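Local coordinates for ADP-ribosylglycohydrolase (Thermus thermophilus, PDB 2YZV), which is an all-helical member of the ADP-ribosylglycohydrolase family that holds two neighbouring magnesium ions in this model, at residues V20-G25 with F54-T59; A26-L31 with G250-V255; L171-R176 with L190-G195; A186-E191 with A227-F232. All coordinates share one frame; numbering follows the deposited sequence.

Contact 1: residues V20-G25 with F54-T59; sequences VGDALG and FWTDDT. With MG (magnesium ion), chain C.
Helix 4-26 meets the turn that leads into helix 57-72 at Ala23 and Trp55, whose CA atoms lie 4.2 Å apart, close enough for Ala23 CB to rest against Phe54 O. Asp22, the residue before Ala23, carries the contact. Its CG stands anti to the backbone N (chi1 -178°), which sends the carboxylate straight into the first turn of the other helix. OD2 is gripped three times. Thr59 OG1 donates to the anti lone pair of Asp22 OD2 at 2.8 Å, while two backbone amides reach that oxygen from above the carboxylate plane, Thr56 N at 2.9 Å and Thr59 N at 3.0 Å. A buried carboxylate bound to amides at the start of a helix is probably stabilised in its charged form. Thr56 is the N-cap of helix 57-72; its OG1 receives a weak capping bond from Asp58 N, 170° at the hydrogen. Thr56 OG1 also lies 2.7 Å from Asp22 OD1 and binds magnesium at 2.1 Å, so Asp22 is a second-shell residue behind a metal ligand. Asp58 OD1 binds the ion at 1.9 Å, Asp253 supplies another ligand, and Asp58 OD2 is hydrogen-bonded to Thr254. Thr59 CG2 sits over the centre of one face of the Trp55 ring, whose NE1 bonds to His281 O. A water donates to both Ala23 O and Phe54 O, bridging the two backbones.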
loop_
_atom_site.group_PDB
_atom_site.type_symbol
_atom_site.label_atom_id
_atom_site.label_comp_id
_atom_site.label_asym_id
_atom_site.label_seq_id
_atom_site.Cartn_x
_atom_site.Cartn_y
_atom_site.Cartn_z
ATOM N N VAL A 20 -2.539 8.638 4.255
ATOM C CA VAL A 20 -1.745 9.852 4.382
ATOM C C VAL A 20 -0.788 9.949 3.194
ATOM O O VAL A 20 -0.653 11.004 2.580
ATOM C CB VAL A 20 -0.949 9.851 5.711
ATOM C CG1 VAL A 20 0.131 10.919 5.686
ATOM C CG2 VAL A 20 -1.901 10.102 6.880
ATOM N N GLY A 21 -0.135 8.835 2.870
ATOM C CA GLY A 21 0.793 8.820 1.750
ATOM C C GLY A 21 0.113 9.057 0.415
ATOM O O GLY A 21 0.652 9.738 -0.450
ATOM N N ASP A 22 -1.072 8.477 0.246
ATOM C CA ASP A 22 -1.846 8.629 -0.980
ATOM C C ASP A 22 -2.219 10.107 -1.142
ATOM O O ASP A 22 -1.999 10.701 -2.201
ATOM C CB ASP A 22 -3.099 7.739 -0.886
ATOM C CG ASP A 22 -3.967 7.774 -2.143
ATOM O OD1 ASP A 22 -3.555 8.363 -3.159
ATOM O OD2 ASP A 22 -5.073 7.194 -2.104
ATOM N N ALA A 23 -2.758 10.705 -0.082
ATOM C CA ALA A 23 -3.166 12.107 -0.119
ATOM C C ALA A 23 -2.001 13.053 -0.416
ATOM O O ALA A 23 -2.120 13.951 -1.252
ATOM C CB ALA A 23 -3.826 12.495 1.202
ATOM N N LEU A 24 -0.880 12.864 0.273
ATOM C CA LEU A 24 0.282 13.719 0.049
ATOM C C LEU A 24 0.868 13.557 -1.347
ATOM O O LEU A 24 1.130 14.543 -2.038
ATOM C CB LEU A 24 1.366 13.422 1.086
ATOM C CG LEU A 24 1.149 14.022 2.472
ATOM C CD1 LEU A 24 2.123 13.397 3.460
ATOM C CD2 LEU A 24 1.341 15.537 2.412
ATOM N N GLY A 25 1.067 12.308 -1.760
ATOM C CA GLY A 25 1.633 12.031 -3.070
ATOM C C GLY A 25 0.753 12.484 -4.222
ATOM O O GLY A 25 1.257 12.886 -5.270
ATOM N N PHE A 54 -7.477 14.762 0.961
ATOM C CA PHE A 54 -8.267 13.817 0.182
ATOM C C PHE A 54 -7.332 12.880 -0.567
ATOM O O PHE A 54 -6.257 13.276 -1.009
ATOM C CB PHE A 54 -9.194 14.550 -0.796
ATOM C CG PHE A 54 -10.553 14.850 -0.229
ATOM C CD1 PHE A 54 -10.690 15.621 0.923
ATOM C CD2 PHE A 54 -11.698 14.347 -0.839
ATOM C CE1 PHE A 54 -11.952 15.890 1.459
ATOM C CE2 PHE A 54 -12.961 14.610 -0.311
ATOM C CZ PHE A 54 -13.087 15.382 0.838
ATOM N N TRP A 55 -7.746 11.625 -0.693
ATOM C CA TRP A 55 -6.933 10.621 -1.356
ATOM C C TRP A 55 -7.520 10.134 -2.681
ATOM O O TRP A 55 -8.541 10.648 -3.147
ATOM C CB TRP A 55 -6.695 9.451 -0.394
ATOM C CG TRP A 55 -7.740 9.345 0.674
ATOM C CD1 TRP A 55 -7.668 9.827 1.955
ATOM C CD2 TRP A 55 -9.033 8.747 0.544
ATOM N NE1 TRP A 55 -8.838 9.560 2.627
ATOM C CE2 TRP A 55 -9.693 8.899 1.784
ATOM C CE3 TRP A 55 -9.701 8.096 -0.503
ATOM C CZ2 TRP A 55 -10.992 8.423 2.007
ATOM C CZ3 TRP A 55 -10.993 7.623 -0.283
ATOM C CH2 TRP A 55 -11.622 7.790 0.966
ATOM N N THR A 56 -6.879 9.134 -3.280
ATOM C CA THR A 56 -7.304 8.619 -4.582
ATOM C C THR A 56 -7.840 7.190 -4.585
ATOM O O THR A 56 -8.354 6.701 -3.580
ATOM C CB THR A 56 -6.135 8.689 -5.573
ATOM O OG1 THR A 56 -5.165 7.689 -5.234
ATOM C CG2 THR A 56 -5.469 10.059 -5.504
ATOM N N ASP A 57 -7.716 6.523 -5.732
ATOM C CA ASP A 57 -8.189 5.151 -5.867
ATOM C C ASP A 57 -7.399 4.174 -5.004
ATOM O O ASP A 57 -7.883 3.084 -4.695
ATOM C CB ASP A 57 -8.150 4.709 -7.339
ATOM C CG ASP A 57 -6.760 4.777 -7.941
ATOM O OD1 ASP A 57 -5.875 4.011 -7.506
ATOM O OD2 ASP A 57 -6.554 5.598 -8.858
ATOM N N ASP A 58 -6.190 4.562 -4.610
ATOM C CA ASP A 58 -5.360 3.708 -3.765
ATOM C C ASP A 58 -6.112 3.436 -2.470
ATOM O O ASP A 58 -6.370 2.285 -2.104
ATOM C CB ASP A 58 -4.037 4.401 -3.419
ATOM C CG ASP A 58 -3.194 4.706 -4.638
ATOM O OD1 ASP A 58 -3.698 5.370 -5.565
ATOM O OD2 ASP A 58 -2.018 4.289 -4.662
ATOM N N THR A 59 -6.456 4.512 -1.777
ATOM C CA THR A 59 -7.165 4.406 -0.516
ATOM C C THR A 59 -8.590 3.884 -0.711
ATOM O O THR A 59 -9.094 3.127 0.123
ATOM C CB THR A 59 -7.190 5.772 0.210
ATOM O OG1 THR A 59 -5.844 6.231 0.403
ATOM C CG2 THR A 59 -7.864 5.651 1.564
HETATM MG MG MG C . -4.030 6.803 -6.818
HETATM O O HOH W 1 -4.483 15.296 -1.688
#

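Contact 2: residues A26-L31 with G250-V255; sequences AQVEGL and GDADTV. With MG (magnesium ion), chain B; MG (magnesium ion), chain C.
A two-magnesium site is built here from Asp251, Asp253 and Thr254, with the carboxylate of Glu29 beside them, where the loop after helix 4-26 packs against the N-terminal end of helix 252-267. Glu29 has CG anti to the backbone N and an extended chain beyond it. It runs alongside Asp251, pointing the same way with the carboxylate planes 41° apart, and crosses Asp253 obliquely. Glu29 OE2 comes within 3.5 Å of Asp253 OD2; such crowding of acidic oxygens is probably eased by the metal charges. Asp253 has CG in the crowded position between backbone N and carbonyl carbon (chi1 57°), which sets its carboxylate between the ions: OD1 binds one magnesium at 2.0 Å, and OD2 binds the other at 2.5 Å. The second ion is also held by Asp251 OD1 and Thr254 OG1, and the first by Thr56 and Asp58. Asp251, the N-cap residue, makes no capping bond with its side chain; its OD2 instead bonds to Asn128. The packing also has an apolar part, with Val28 CG2 3.8 Å from Ala252 CB. The loop is shaped by a type I turn from Ala26 to Glu29 and a type II turn from Val28 to Leu31, with Gly30 at positive phi. Two backbone bonds fasten it to Gly250: Gly250 N donates to Leu31 O at 2.8 Å, and Gly30 N reaches Gly250 O at 2.7 Å, nearly straight at 169° but from above the carbonyl plane.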
loop_
_atom_site.group_PDB
_atom_site.type_symbol
_atom_site.label_atom_id
_atom_site.label_comp_id
_atom_site.label_asym_id
_atom_site.label_seq_id
_atom_site.Cartn_x
_atom_site.Cartn_y
_atom_site.Cartn_z
ATOM N N ALA A 26 -0.560 12.421 -4.023
ATOM C CA ALA A 26 -1.506 12.827 -5.055
ATOM C C ALA A 26 -1.279 14.279 -5.470
ATOM O O ALA A 26 -1.578 14.663 -6.602
ATOM C CB ALA A 26 -2.937 12.645 -4.554
ATOM N N GLN A 27 -0.736 15.078 -4.555
ATOM C CA GLN A 27 -0.484 16.492 -4.824
ATOM C C GLN A 27 0.505 16.711 -5.958
ATOM O O GLN A 27 0.444 17.730 -6.649
ATOM C CB GLN A 27 0.023 17.189 -3.554
ATOM C CG GLN A 27 -0.949 17.087 -2.390
ATOM C CD GLN A 27 -0.420 17.677 -1.092
ATOM O OE1 GLN A 27 -1.038 17.528 -0.039
ATOM N NE2 GLN A 27 0.724 18.350 -1.160
ATOM N N VAL A 28 1.417 15.764 -6.152
ATOM C CA VAL A 28 2.414 15.893 -7.210
ATOM C C VAL A 28 2.433 14.727 -8.184
ATOM O O VAL A 28 3.433 14.493 -8.860
ATOM C CB VAL A 28 3.825 16.062 -6.624
ATOM C CG1 VAL A 28 3.935 17.403 -5.915
ATOM C CG2 VAL A 28 4.122 14.926 -5.665
ATOM N N GLU A 29 1.328 13.996 -8.264
ATOM C CA GLU A 29 1.252 12.867 -9.179
ATOM C C GLU A 29 1.495 13.321 -10.616
ATOM O O GLU A 29 0.912 14.305 -11.069
ATOM C CB GLU A 29 -0.114 12.183 -9.072
ATOM C CG GLU A 29 -0.381 11.167 -10.176
ATOM C CD GLU A 29 -1.607 10.316 -9.913
ATOM O OE1 GLU A 29 -2.551 10.810 -9.260
ATOM O OE2 GLU A 29 -1.634 9.154 -10.373
ATOM N N GLY A 30 2.374 12.609 -11.316
ATOM C CA GLY A 30 2.669 12.937 -12.702
ATOM C C GLY A 30 3.753 13.975 -12.934
ATOM O O GLY A 30 4.120 14.238 -14.082
ATOM N N LEU A 31 4.271 14.572 -11.865
ATOM C CA LEU A 31 5.315 15.582 -12.008
ATOM C C LEU A 31 6.693 14.944 -11.996
ATOM O O LEU A 31 6.972 14.073 -11.178
ATOM C CB LEU A 31 5.243 16.607 -10.877
ATOM C CG LEU A 31 3.939 17.381 -10.675
ATOM C CD1 LEU A 31 4.131 18.390 -9.556
ATOM C CD2 LEU A 31 3.536 18.083 -11.962
ATOM N N GLY A 250 6.219 11.562 -10.140
ATOM C CA GLY A 250 5.699 10.409 -10.855
ATOM C C GLY A 250 4.445 9.869 -10.189
ATOM O O GLY A 250 3.530 10.629 -9.870
ATOM N N ASP A 251 4.403 8.559 -9.965
ATOM C CA ASP A 251 3.247 7.927 -9.333
ATOM C C ASP A 251 3.414 8.081 -7.825
ATOM O O ASP A 251 3.429 7.103 -7.075
ATOM C CB ASP A 251 3.187 6.448 -9.729
ATOM C CG ASP A 251 1.801 5.856 -9.559
ATOM O OD1 ASP A 251 0.810 6.603 -9.719
ATOM O OD2 ASP A 251 1.699 4.643 -9.289
ATOM N N ALA A 252 3.523 9.331 -7.398
ATOM C CA ALA A 252 3.746 9.677 -5.999
ATOM C C ALA A 252 2.661 9.261 -5.017
ATOM O O ALA A 252 2.955 8.991 -3.854
ATOM C CB ALA A 252 3.999 11.173 -5.882
ATOM N N ASP A 253 1.412 9.229 -5.464
ATOM C CA ASP A 253 0.332 8.830 -4.571
ATOM C C ASP A 253 0.519 7.378 -4.142
ATOM O O ASP A 253 0.331 7.035 -2.976
ATOM C CB ASP A 253 -1.038 8.995 -5.246
ATOM C CG ASP A 253 -1.161 8.216 -6.546
ATOM O OD1 ASP A 253 -2.264 7.700 -6.822
ATOM O OD2 ASP A 253 -0.176 8.131 -7.304
ATOM N N THR A 254 0.912 6.532 -5.085
ATOM C CA THR A 254 1.090 5.118 -4.792
ATOM C C THR A 254 2.405 4.810 -4.084
ATOM O O THR A 254 2.450 3.944 -3.211
ATOM C CB THR A 254 0.961 4.294 -6.070
ATOM O OG1 THR A 254 -0.282 4.621 -6.705
ATOM C CG2 THR A 254 0.980 2.802 -5.746
ATOM N N VAL A 255 3.478 5.504 -4.451
ATOM C CA VAL A 255 4.749 5.284 -3.766
ATOM C C VAL A 255 4.526 5.767 -2.333
ATOM O O VAL A 255 4.965 5.134 -1.374
ATOM C CB VAL A 255 5.902 6.081 -4.419
ATOM C CG1 VAL A 255 7.142 6.036 -3.530
ATOM C CG2 VAL A 255 6.223 5.486 -5.779
HETATM MG MG MG B . -1.000 6.035 -8.442
HETATM MG MG MG C . -4.030 6.803 -6.818
#

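Contact 3: residues L171-R176 with L190-G195; sequences LAWLLR and LEPFRG
Pro192 CG sits over one face of the Trp173 indole, 3.7 Å from the centroid of the five-membered ring and 28° off its normal, a CH-pi contact made tip to tip. Pro192 CD lies beside the outer rim, 3.5 Å from Trp173 CZ2. Phe193 approaches the same face and turns its edge to it: the planes stand at 86°, with Phe193 CE2 displaced toward the indole rim in an offset edge-to-face pair. The edge of Phe193 also meets Trp173 CB nearly in the phenyl plane, with Phe193 CE2 3.7 Å away. Next to these rings, Leu190 CD2 reaches both Trp173 CZ3 at 3.9 Å and Leu174 CD2 at 3.8 Å. Trp173 is placed by CG anti to the backbone N (chi1 180°), which holds the indole out from helix 162-179. On the other segment, Leu190 leaves helix 184-189 with positive phi, and the short 3-10 turn 191-193 follows, held by Phe193 N bonding to Leu190 O at 2.9 Å. Val206 of helix 200-209 touches Leu190 and Phe193 from beyond. This is plain apolar packing, in which a proline-aromatic cluster joins a helix to the 3-10 turn that follows the next helix of an all-helical fold.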
loop_
_atom_site.group_PDB
_atom_site.type_symbol
_atom_site.label_atom_id
_atom_site.label_comp_id
_atom_site.label_asym_id
_atom_site.label_seq_id
_atom_site.Cartn_x
_atom_site.Cartn_y
_atom_site.Cartn_z
ATOM N N LEU A 171 5.700 -7.408 0.063
ATOM C CA LEU A 171 5.140 -6.364 0.918
ATOM C C LEU A 171 4.327 -6.983 2.058
ATOM O O LEU A 171 4.323 -6.466 3.170
ATOM C CB LEU A 171 4.270 -5.391 0.108
ATOM C CG LEU A 171 3.719 -4.191 0.893
ATOM C CD1 LEU A 171 4.866 -3.361 1.454
ATOM C CD2 LEU A 171 2.859 -3.332 -0.023
ATOM N N ALA A 172 3.646 -8.092 1.788
ATOM C CA ALA A 172 2.866 -8.747 2.831
ATOM C C ALA A 172 3.817 -9.179 3.945
ATOM O O ALA A 172 3.527 -8.995 5.127
ATOM C CB ALA A 172 2.126 -9.955 2.259
ATOM N N TRP A 173 4.960 -9.739 3.561
ATOM C CA TRP A 173 5.953 -10.182 4.537
ATOM C C TRP A 173 6.470 -8.979 5.325
ATOM O O TRP A 173 6.550 -9.016 6.553
ATOM C CB TRP A 173 7.125 -10.870 3.832
ATOM C CG TRP A 173 8.182 -11.350 4.784
ATOM C CD1 TRP A 173 8.171 -12.516 5.498
ATOM C CD2 TRP A 173 9.374 -10.654 5.170
ATOM N NE1 TRP A 173 9.282 -12.589 6.304
ATOM C CE2 TRP A 173 10.038 -11.461 6.124
ATOM C CE3 TRP A 173 9.949 -9.427 4.805
ATOM C CZ2 TRP A 173 11.245 -11.082 6.717
ATOM C CZ3 TRP A 173 11.154 -9.049 5.396
ATOM C CH2 TRP A 173 11.787 -9.879 6.344
ATOM N N LEU A 174 6.814 -7.911 4.610
ATOM C CA LEU A 174 7.318 -6.698 5.242
ATOM C C LEU A 174 6.342 -6.140 6.270
ATOM O O LEU A 174 6.735 -5.782 7.383
ATOM C CB LEU A 174 7.597 -5.622 4.187
ATOM C CG LEU A 174 8.854 -5.819 3.340
ATOM C CD1 LEU A 174 8.805 -4.895 2.130
ATOM C CD2 LEU A 174 10.094 -5.539 4.183
ATOM N N LEU A 175 5.069 -6.060 5.898
ATOM C CA LEU A 175 4.079 -5.526 6.816
ATOM C C LEU A 175 3.895 -6.423 8.034
ATOM O O LEU A 175 3.819 -5.928 9.150
ATOM C CB LEU A 175 2.742 -5.306 6.100
ATOM C CG LEU A 175 2.767 -4.234 5.001
ATOM C CD1 LEU A 175 1.353 -4.016 4.490
ATOM C CD2 LEU A 175 3.337 -2.924 5.550
ATOM N N ARG A 176 3.832 -7.734 7.824
ATOM C CA ARG A 176 3.667 -8.650 8.952
ATOM C C ARG A 176 4.829 -8.489 9.930
ATOM O O ARG A 176 4.624 -8.354 11.137
ATOM C CB ARG A 176 3.610 -10.105 8.479
ATOM C CG ARG A 176 3.328 -11.096 9.613
ATOM C CD ARG A 176 3.483 -12.532 9.147
ATOM N NE ARG A 176 4.885 -12.862 8.907
ATOM C CZ ARG A 176 5.299 -13.967 8.296
ATOM N NH1 ARG A 176 4.413 -14.850 7.857
ATOM N NH2 ARG A 176 6.596 -14.192 8.134
ATOM N N LEU A 190 15.424 -8.455 3.991
ATOM C CA LEU A 190 14.538 -9.336 3.227
ATOM C C LEU A 190 15.086 -10.756 3.126
ATOM O O LEU A 190 14.988 -11.393 2.077
ATOM C CB LEU A 190 14.361 -8.759 1.816
ATOM C CG LEU A 190 13.633 -7.410 1.761
ATOM C CD1 LEU A 190 13.994 -6.636 0.499
ATOM C CD2 LEU A 190 12.132 -7.663 1.830
ATOM N N GLU A 191 15.634 -11.251 4.230
ATOM C CA GLU A 191 16.255 -12.572 4.275
ATOM C C GLU A 191 15.525 -13.746 3.609
ATOM O O GLU A 191 16.129 -14.491 2.842
ATOM C CB GLU A 191 16.591 -12.927 5.727
ATOM C CG GLU A 191 17.480 -14.147 5.875
ATOM C CD GLU A 191 18.029 -14.293 7.278
ATOM O OE1 GLU A 191 17.223 -14.404 8.227
ATOM O OE2 GLU A 191 19.270 -14.293 7.432
ATOM N N PRO A 192 14.226 -13.929 3.883
ATOM C CA PRO A 192 13.526 -15.055 3.250
ATOM C C PRO A 192 13.414 -14.997 1.726
ATOM O O PRO A 192 13.069 -15.990 1.084
ATOM C CB PRO A 192 12.162 -15.043 3.937
ATOM C CG PRO A 192 11.965 -13.600 4.265
ATOM C CD PRO A 192 13.323 -13.189 4.781
ATOM N N PHE A 193 13.713 -13.841 1.147
ATOM C CA PHE A 193 13.627 -13.675 -0.298
ATOM C C PHE A 193 14.992 -13.708 -0.979
ATOM O O PHE A 193 15.082 -13.723 -2.210
ATOM C CB PHE A 193 12.897 -12.368 -0.615
ATOM C CG PHE A 193 11.489 -12.341 -0.111
ATOM C CD1 PHE A 193 10.496 -13.077 -0.752
ATOM C CD2 PHE A 193 11.162 -11.625 1.035
ATOM C CE1 PHE A 193 9.193 -13.104 -0.254
ATOM C CE2 PHE A 193 9.863 -11.647 1.543
ATOM C CZ PHE A 193 8.879 -12.386 0.899
ATOM N N ARG A 194 16.052 -13.730 -0.177
ATOM C CA ARG A 194 17.405 -13.775 -0.716
ATOM C C ARG A 194 17.638 -15.152 -1.334
ATOM O O ARG A 194 17.491 -16.176 -0.665
ATOM C CB ARG A 194 18.433 -13.512 0.392
ATOM C CG ARG A 194 18.153 -12.257 1.221
ATOM C CD ARG A 194 17.976 -11.018 0.351
ATOM N NE ARG A 194 19.234 -10.542 -0.220
ATOM C CZ ARG A 194 20.172 -9.898 0.470
ATOM N NH1 ARG A 194 20.000 -9.647 1.761
ATOM N NH2 ARG A 194 21.285 -9.504 -0.134
ATOM N N GLY A 195 17.988 -15.165 -2.617
ATOM C CA GLY A 195 18.227 -16.420 -3.306
ATOM C C GLY A 195 16.953 -17.090 -3.790
ATOM O O GLY A 195 17.002 -18.164 -4.390
#

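Contact 4: residues A186-E191 with A227-F232; sequences ALLALE and AALWAF
Helices 184-189 and 221-234 of this all-helical fold pack through leucines and one phenylalanine, with Leu188 and Leu229 as the nearest CA pair at 7.3 Å. Leu188 can be followed outward. Its CB leaves the helix to the side of the partner segment, and CG then stands anti to the carbonyl carbon (chi1 -60°), turning the branch toward helix 221-234. Neither CB nor CG comes within 4.2 Å of the other segment, so the CD2 branch makes the contact. This methyl touches two partners at once: Leu188 CD2 lies 4.0 Å from Leu229 CD2, the two leucines sliding past each other in opposite directions, and at a similar distance from the edge of the Phe232 ring, met near its plane at CD2. Phe232 has CG anti to the backbone N (chi1 -179°), which extends the ring toward helix 184-189. Leu187 crosses the phenylalanine at about a right angle, and Leu187 CD1 lies 3.9 Å from both Phe232 CE2 and Phe232 CZ. Outside the pair, Tyr266 meets this ring edge-to-face, and Lys184 forms a cation-pi contact with it while bonding to Phe232 O. Trp211 touches Leu188, and Phe210 touches Leu229. At the C-terminal end of the short helix, Leu190, already at positive phi, adds a looser approach: Leu190 CD1 stops 4.3 Å from Leu229 CD1.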
loop_
_atom_site.group_PDB
_atom_site.type_symbol
_atom_site.label_atom_id
_atom_site.label_comp_id
_atom_site.label_asym_id
_atom_site.label_seq_id
_atom_site.Cartn_x
_atom_site.Cartn_y
_atom_site.Cartn_z
ATOM N N ALA A 186 16.317 -5.677 9.713
ATOM C CA ALA A 186 15.767 -6.981 9.355
ATOM C C ALA A 186 14.805 -6.850 8.178
ATOM O O ALA A 186 14.802 -7.684 7.268
ATOM C CB ALA A 186 15.045 -7.589 10.553
ATOM N N LEU A 187 13.988 -5.802 8.203
ATOM C CA LEU A 187 13.027 -5.566 7.128
ATOM C C LEU A 187 13.742 -5.362 5.799
ATOM O O LEU A 187 13.388 -5.976 4.790
ATOM C CB LEU A 187 12.164 -4.343 7.459
ATOM C CG LEU A 187 11.291 -4.542 8.706
ATOM C CD1 LEU A 187 10.684 -3.218 9.150
ATOM C CD2 LEU A 187 10.198 -5.571 8.402
ATOM N N LEU A 188 14.763 -4.511 5.798
ATOM C CA LEU A 188 15.508 -4.238 4.574
ATOM C C LEU A 188 16.357 -5.413 4.092
ATOM O O LEU A 188 16.643 -5.521 2.904
ATOM C CB LEU A 188 16.390 -2.998 4.768
ATOM C CG LEU A 188 15.613 -1.725 5.114
ATOM C CD1 LEU A 188 16.590 -0.591 5.404
ATOM C CD2 LEU A 188 14.680 -1.360 3.959
ATOM N N ALA A 189 16.746 -6.302 5.003
ATOM C CA ALA A 189 17.559 -7.451 4.621
ATOM C C ALA A 189 16.745 -8.458 3.806
ATOM O O ALA A 189 17.309 -9.228 3.030
ATOM C CB ALA A 189 18.155 -8.114 5.862
ATOM N N LEU A 190 15.424 -8.455 3.991
ATOM C CA LEU A 190 14.538 -9.336 3.227
ATOM C C LEU A 190 15.086 -10.756 3.126
ATOM O O LEU A 190 14.988 -11.393 2.077
ATOM C CB LEU A 190 14.361 -8.759 1.816
ATOM C CG LEU A 190 13.633 -7.410 1.761
ATOM C CD1 LEU A 190 13.994 -6.636 0.499
ATOM C CD2 LEU A 190 12.132 -7.663 1.830
ATOM N N GLU A 191 15.634 -11.251 4.230
ATOM C CA GLU A 191 16.255 -12.572 4.275
ATOM C C GLU A 191 15.525 -13.746 3.609
ATOM O O GLU A 191 16.129 -14.491 2.842
ATOM C CB GLU A 191 16.591 -12.927 5.727
ATOM C CG GLU A 191 17.480 -14.147 5.875
ATOM C CD GLU A 191 18.029 -14.293 7.278
ATOM O OE1 GLU A 191 17.223 -14.404 8.227
ATOM O OE2 GLU A 191 19.270 -14.293 7.432
ATOM N N ALA A 227 11.101 2.028 -4.457
ATOM C CA ALA A 227 11.076 3.441 -4.091
ATOM C C ALA A 227 10.629 3.608 -2.644
ATOM O O ALA A 227 11.156 4.450 -1.909
ATOM C CB ALA A 227 10.137 4.212 -5.023
ATOM N N ALA A 228 9.652 2.806 -2.234
ATOM C CA ALA A 228 9.151 2.873 -0.869
ATOM C C ALA A 228 10.232 2.390 0.093
ATOM O O ALA A 228 10.434 2.976 1.156
ATOM C CB ALA A 228 7.895 2.014 -0.727
ATOM N N LEU A 229 10.934 1.326 -0.287
ATOM C CA LEU A 229 11.995 0.789 0.557
ATOM C C LEU A 229 13.144 1.790 0.689
ATOM O O LEU A 229 13.751 1.908 1.749
ATOM C CB LEU A 229 12.507 -0.540 -0.004
ATOM C CG LEU A 229 11.566 -1.731 0.195
ATOM C CD1 LEU A 229 12.107 -2.946 -0.543
ATOM C CD2 LEU A 229 11.429 -2.033 1.687
ATOM N N TRP A 230 13.443 2.507 -0.389
ATOM C CA TRP A 230 14.504 3.506 -0.355
ATOM C C TRP A 230 14.137 4.619 0.629
ATOM O O TRP A 230 14.946 5.017 1.464
ATOM C CB TRP A 230 14.699 4.104 -1.750
ATOM C CG TRP A 230 15.481 5.374 -1.752
ATOM C CD1 TRP A 230 16.838 5.509 -1.630
ATOM C CD2 TRP A 230 14.952 6.701 -1.843
ATOM N NE1 TRP A 230 17.183 6.840 -1.639
ATOM C CE2 TRP A 230 16.044 7.594 -1.768
ATOM C CE3 TRP A 230 13.657 7.223 -1.979
ATOM C CZ2 TRP A 230 15.883 8.986 -1.823
ATOM C CZ3 TRP A 230 13.495 8.608 -2.036
ATOM C CH2 TRP A 230 14.605 9.470 -1.957
ATOM N N ALA A 231 12.909 5.118 0.525
ATOM C CA ALA A 231 12.448 6.191 1.400
ATOM C C ALA A 231 12.449 5.736 2.852
ATOM O O ALA A 231 12.761 6.508 3.759
ATOM C CB ALA A 231 11.045 6.638 0.986
ATOM N N PHE A 232 12.095 4.473 3.067
ATOM C CA PHE A 232 12.064 3.917 4.413
ATOM C C PHE A 232 13.491 3.808 4.954
ATOM O O PHE A 232 13.752 4.132 6.113
ATOM C CB PHE A 232 11.381 2.540 4.386
ATOM C CG PHE A 232 11.281 1.875 5.735
ATOM C CD1 PHE A 232 10.654 2.514 6.802
ATOM C CD2 PHE A 232 11.783 0.592 5.924
ATOM C CE1 PHE A 232 10.529 1.879 8.043
ATOM C CE2 PHE A 232 11.665 -0.052 7.158
ATOM C CZ PHE A 232 11.035 0.594 8.220
#

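Contacts 1 and 2 form one polar centre: both are partly buried, and both reach the same magnesium ion. Charged oxygens, helix N-termini and metal bonds dominate there, whereas contacts 3 and 4 are apolar. Those two share Leu190 and Glu191, with centres about 9 Å apart, and Leu190 packs into both. All touching residues of contact 4 are buried, but contact 3 opens to the surface at Pro192. Contacts 1 and 3 lie on opposite sides of the chain's centre, their centres about 25 Å apart. Contact 4 connects the two regions, since Val255 CG1 of contact 2 packs 3.8 Å from Ala227 CB.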